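Local coordinates for protein purine nucleosidase, (IunH-1) (Sulfolobus solfataricus, PDB 3T8J) that is a purine nucleosidase by name, of the nucleoside hydrolase family, and holds a sodium ion in its alpha/beta fold, at residues A[21-26]-A[304-309]. Residues are numbered along the deposited sequence; the frame is centred on the assembly and turned at random.
Sequences LLKNNI and IYDLLN
The carboxylate of Asp306 is met from above its plane by the ammonium of Lys23: NZ stands 3.3 Å from Asp306 OD2, in a direction 37° out of that plane. This is a hydrogen-bonded salt bridge, and it is lopsided, since Asp306 OD1 lies 3.9 Å from Lys23 NZ. The other flat group, the amide of Asn24, is turned 31° from the carboxylate and does not bond to it directly; a water joins them, accepting from Asn24 ND2 at 2.9 Å and donating to Asp306 OD2 at 2.8 Å. OD2 therefore receives both the lysine and the water, which probably stabilises its negative charge. Asn24 ND2 also bonds to Leu20 O, in the last turn of the helix that Asn24 follows, a second tie that should limit rotation of the amide.

Lys23 reaches Asp306 through a folded chain: the bend at chi2 (75°) carries it across so that Lys23 CE comes 3.6 Å from the backbone Asp306 O, and a further turn at chi4 swings NZ to Asp306 OD2. Its aliphatic root serves a different partner: Lys23 CB rests 3.6 Å from Leu307 CD1, the lysine stem and the leucine lying alongside and pointing oppositely. Leu307 continues inward onto Leu16 and Tyr19 of helix 12-23, so the polar bridge borders a nonpolar seam. Beyond the two segments, Lys23 also makes a cation-pi contact with Trp310.

At the end of helix 12-23, Ile26 N bonds to Leu21 O and Asn25 N to Leu22 O, with Asn25 at positive phi as the C-prime residue. These paired bonds define a Schellman motif, here closing the first helix of the nucleoside hydrolase alpha/beta fold where it packs against the C-terminal helix 297-308.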
ATOM      1  N   LEU A  21      10.236  32.545 -22.879  1.00 26.11           N
ATOM      2  CA  LEU A  21      11.416  32.013 -23.579  1.00 26.01           C
ATOM      3  C   LEU A  21      11.619  32.773 -24.899  1.00 26.35           C
ATOM      4  O   LEU A  21      12.723  33.237 -25.209  1.00 29.20           O
ATOM      5  CB  LEU A  21      11.305  30.498 -23.853  1.00 25.01           C
ATOM      6  CG  LEU A  21      11.315  29.537 -22.665  1.00 24.61           C
ATOM      7  CD1 LEU A  21      10.998  28.112 -23.162  1.00 24.99           C
ATOM      8  CD2 LEU A  21      12.661  29.574 -21.928  1.00 27.16           C
ATOM      9  N   LEU A  22      10.563  32.902 -25.698  1.00 26.22           N
ATOM     10  CA  LEU A  22      10.664  33.541 -27.027  1.00 27.36           C
ATOM     11  C   LEU A  22      10.994  35.032 -26.994  1.00 29.87           C
ATOM     12  O   LEU A  22      11.832  35.520 -27.800  1.00 31.45           O
ATOM     13  CB  LEU A  22       9.380  33.316 -27.828  1.00 27.16           C
ATOM     14  CG  LEU A  22       9.044  31.877 -28.200  1.00 26.91           C
ATOM     15  CD1 LEU A  22       7.724  31.837 -28.983  1.00 28.23           C
ATOM     16  CD2 LEU A  22      10.132  31.210 -29.010  1.00 27.41           C
ATOM     17  N   LYS A  23      10.358  35.764 -26.084  1.00 30.53           N
ATOM     18  CA  LYS A  23      10.598  37.187 -25.892  1.00 33.18           C
ATOM     19  C   LYS A  23      12.069  37.426 -25.647  1.00 33.94           C
ATOM     20  O   LYS A  23      12.631  38.407 -26.146  1.00 36.10           O
ATOM     21  CB  LYS A  23       9.829  37.683 -24.663  1.00 34.13           C
ATOM     22  CG  LYS A  23      10.233  39.081 -24.183  1.00 39.82           C
ATOM     23  CD  LYS A  23       9.667  40.100 -25.091  1.00 42.82           C
ATOM     24  CE  LYS A  23      10.086  41.553 -24.737  1.00 46.00           C
ATOM     25  NZ  LYS A  23      11.532  41.743 -24.412  1.00 48.67           N
ATOM     26  N   ASN A  24      12.665  36.515 -24.877  1.00 33.62           N
ATOM     27  CA  ASN A  24      14.058  36.616 -24.437  1.00 34.45           C
ATOM     28  C   ASN A  24      15.119  35.902 -25.312  1.00 33.90           C
ATOM     29  O   ASN A  24      16.246  35.681 -24.874  1.00 35.39           O
ATOM     30  CB  ASN A  24      14.160  36.201 -22.977  1.00 34.67           C
ATOM     31  CG  ASN A  24      13.530  37.241 -22.039  1.00 36.63           C
ATOM     32  OD1 ASN A  24      14.091  38.333 -21.836  1.00 39.29           O
ATOM     33  ND2 ASN A  24      12.345  36.932 -21.506  1.00 34.73           N
ATOM     34  N   ASN A  25      14.746  35.580 -26.545  1.00 32.75           N
ATOM     35  CA  ASN A  25      15.663  35.011 -27.555  1.00 31.65           C
ATOM     36  C   ASN A  25      16.318  33.677 -27.147  1.00 30.76           C
ATOM     37  O   ASN A  25      17.469  33.389 -27.505  1.00 30.35           O
ATOM     38  CB  ASN A  25      16.729  36.037 -27.974  1.00 33.35           C
ATOM     39  CG  ASN A  25      17.353  35.692 -29.314  1.00 31.58           C
ATOM     40  OD1 ASN A  25      16.643  35.348 -30.247  1.00 33.02           O
ATOM     41  ND2 ASN A  25      18.686  35.777 -29.420  1.00 33.49           N
ATOM     42  N   ILE A  26      15.583  32.857 -26.401  1.00 29.76           N
ATOM     43  CA  ILE A  26      15.943  31.453 -26.148  1.00 29.32           C
ATOM     44  C   ILE A  26      15.384  30.610 -27.289  1.00 28.64           C
ATOM     45  O   ILE A  26      14.236  30.813 -27.684  1.00 29.71           O
ATOM     46  CB  ILE A  26      15.362  30.943 -24.818  1.00 29.90           C
ATOM     47  CG1 ILE A  26      15.802  31.818 -23.650  1.00 33.10           C
ATOM     48  CG2 ILE A  26      15.694  29.446 -24.610  1.00 29.24           C
ATOM     49  CD1 ILE A  26      17.295  31.775 -23.379  1.00 37.61           C
ATOM     50  N   ILE A 304       8.302  39.774 -15.885  1.00 34.20           N
ATOM     51  CA  ILE A 304       6.908  39.777 -16.337  1.00 33.29           C
ATOM     52  C   ILE A 304       6.522  41.124 -16.993  1.00 35.29           C
ATOM     53  O   ILE A 304       5.968  41.156 -18.096  1.00 35.31           O
ATOM     54  CB  ILE A 304       5.942  39.447 -15.163  1.00 32.77           C
ATOM     55  CG1 ILE A 304       6.167  38.009 -14.651  1.00 32.62           C
ATOM     56  CG2 ILE A 304       4.485  39.686 -15.559  1.00 35.33           C
ATOM     57  CD1 ILE A 304       5.894  36.924 -15.659  1.00 34.69           C
ATOM     58  N   TYR A 305       6.815  42.237 -16.336  1.00 37.93           N
ATOM     59  CA  TYR A 305       6.507  43.545 -16.935  1.00 41.94           C
ATOM     60  C   TYR A 305       7.201  43.755 -18.292  1.00 43.62           C
ATOM     61  O   TYR A 305       6.621  44.330 -19.222  1.00 45.12           O
ATOM     62  CB  TYR A 305       6.855  44.690 -15.976  1.00 47.21           C
ATOM     63  CG  TYR A 305       6.030  44.727 -14.704  1.00 49.16           C
ATOM     64  CD1 TYR A 305       4.639  44.680 -14.744  1.00 52.18           C
ATOM     65  CD2 TYR A 305       6.642  44.857 -13.462  1.00 53.10           C
ATOM     66  CE1 TYR A 305       3.878  44.726 -13.569  1.00 55.15           C
ATOM     67  CE2 TYR A 305       5.895  44.914 -12.293  1.00 55.22           C
ATOM     68  CZ  TYR A 305       4.513  44.851 -12.357  1.00 56.26           C
ATOM     69  OH  TYR A 305       3.769  44.914 -11.199  1.00 60.73           O
ATOM     70  N   ASP A 306       8.441  43.297 -18.388  1.00 43.02           N
ATOM     71  CA  ASP A 306       9.196  43.345 -19.631  1.00 45.31           C
ATOM     72  C   ASP A 306       8.492  42.571 -20.757  1.00 41.98           C
ATOM     73  O   ASP A 306       8.374  43.062 -21.889  1.00 44.66           O
ATOM     74  CB  ASP A 306      10.602  42.785 -19.381  1.00 46.50           C
ATOM     75  CG  ASP A 306      11.439  42.704 -20.642  1.00 51.80           C
ATOM     76  OD1 ASP A 306      11.891  43.765 -21.145  1.00 58.47           O
ATOM     77  OD2 ASP A 306      11.655  41.569 -21.127  1.00 51.05           O
ATOM     78  N   LEU A 307       8.012  41.369 -20.433  1.00 38.15           N
ATOM     79  CA  LEU A 307       7.257  40.570 -21.385  1.00 36.78           C
ATOM     80  C   LEU A 307       5.981  41.289 -21.852  1.00 37.79           C
ATOM     81  O   LEU A 307       5.654  41.279 -23.034  1.00 38.63           O
ATOM     82  CB  LEU A 307       6.895  39.209 -20.757  1.00 33.83           C
ATOM     83  CG  LEU A 307       6.038  38.269 -21.587  1.00 34.40           C
ATOM     84  CD1 LEU A 307       6.749  37.855 -22.875  1.00 37.64           C
ATOM     85  CD2 LEU A 307       5.656  37.015 -20.801  1.00 34.71           C
ATOM     86  N   LEU A 308       5.273  41.928 -20.926  1.00 37.90           N
ATOM     87  CA  LEU A 308       3.963  42.515 -21.256  1.00 39.93           C
ATOM     88  C   LEU A 308       4.086  43.793 -22.098  1.00 43.86           C
ATOM     89  O   LEU A 308       3.116  44.241 -22.719  1.00 47.42           O
ATOM     90  CB  LEU A 308       3.147  42.763 -19.989  1.00 40.69           C
ATOM     91  CG  LEU A 308       2.842  41.529 -19.145  1.00 38.45           C
ATOM     92  CD1 LEU A 308       1.874  41.904 -18.002  1.00 41.52           C
ATOM     93  CD2 LEU A 308       2.257  40.397 -19.991  1.00 37.55           C
ATOM     94  N   ASN A 309       5.283  44.356 -22.125  1.00 44.84           N
ATOM     95  CA  ASN A 309       5.599  45.481 -22.992  1.00 50.68           C
ATOM     96  C   ASN A 309       6.094  45.097 -24.402  1.00 50.92           C
ATOM     97  O   ASN A 309       6.422  45.970 -25.188  1.00 56.01           O
ATOM     98  CB  ASN A 309       6.631  46.372 -22.297  1.00 55.13           C
ATOM     99  CG  ASN A 309       5.997  47.316 -21.290  1.00 60.39           C
ATOM    100  OD1 ASN A 309       6.337  47.297 -20.108  1.00 63.94           O
ATOM    101  ND2 ASN A 309       5.056  48.135 -21.752  1.00 63.26           N
TER
HETATM  102  O   HOH W   1      10.856  39.069 -20.148  1.00 24.66           O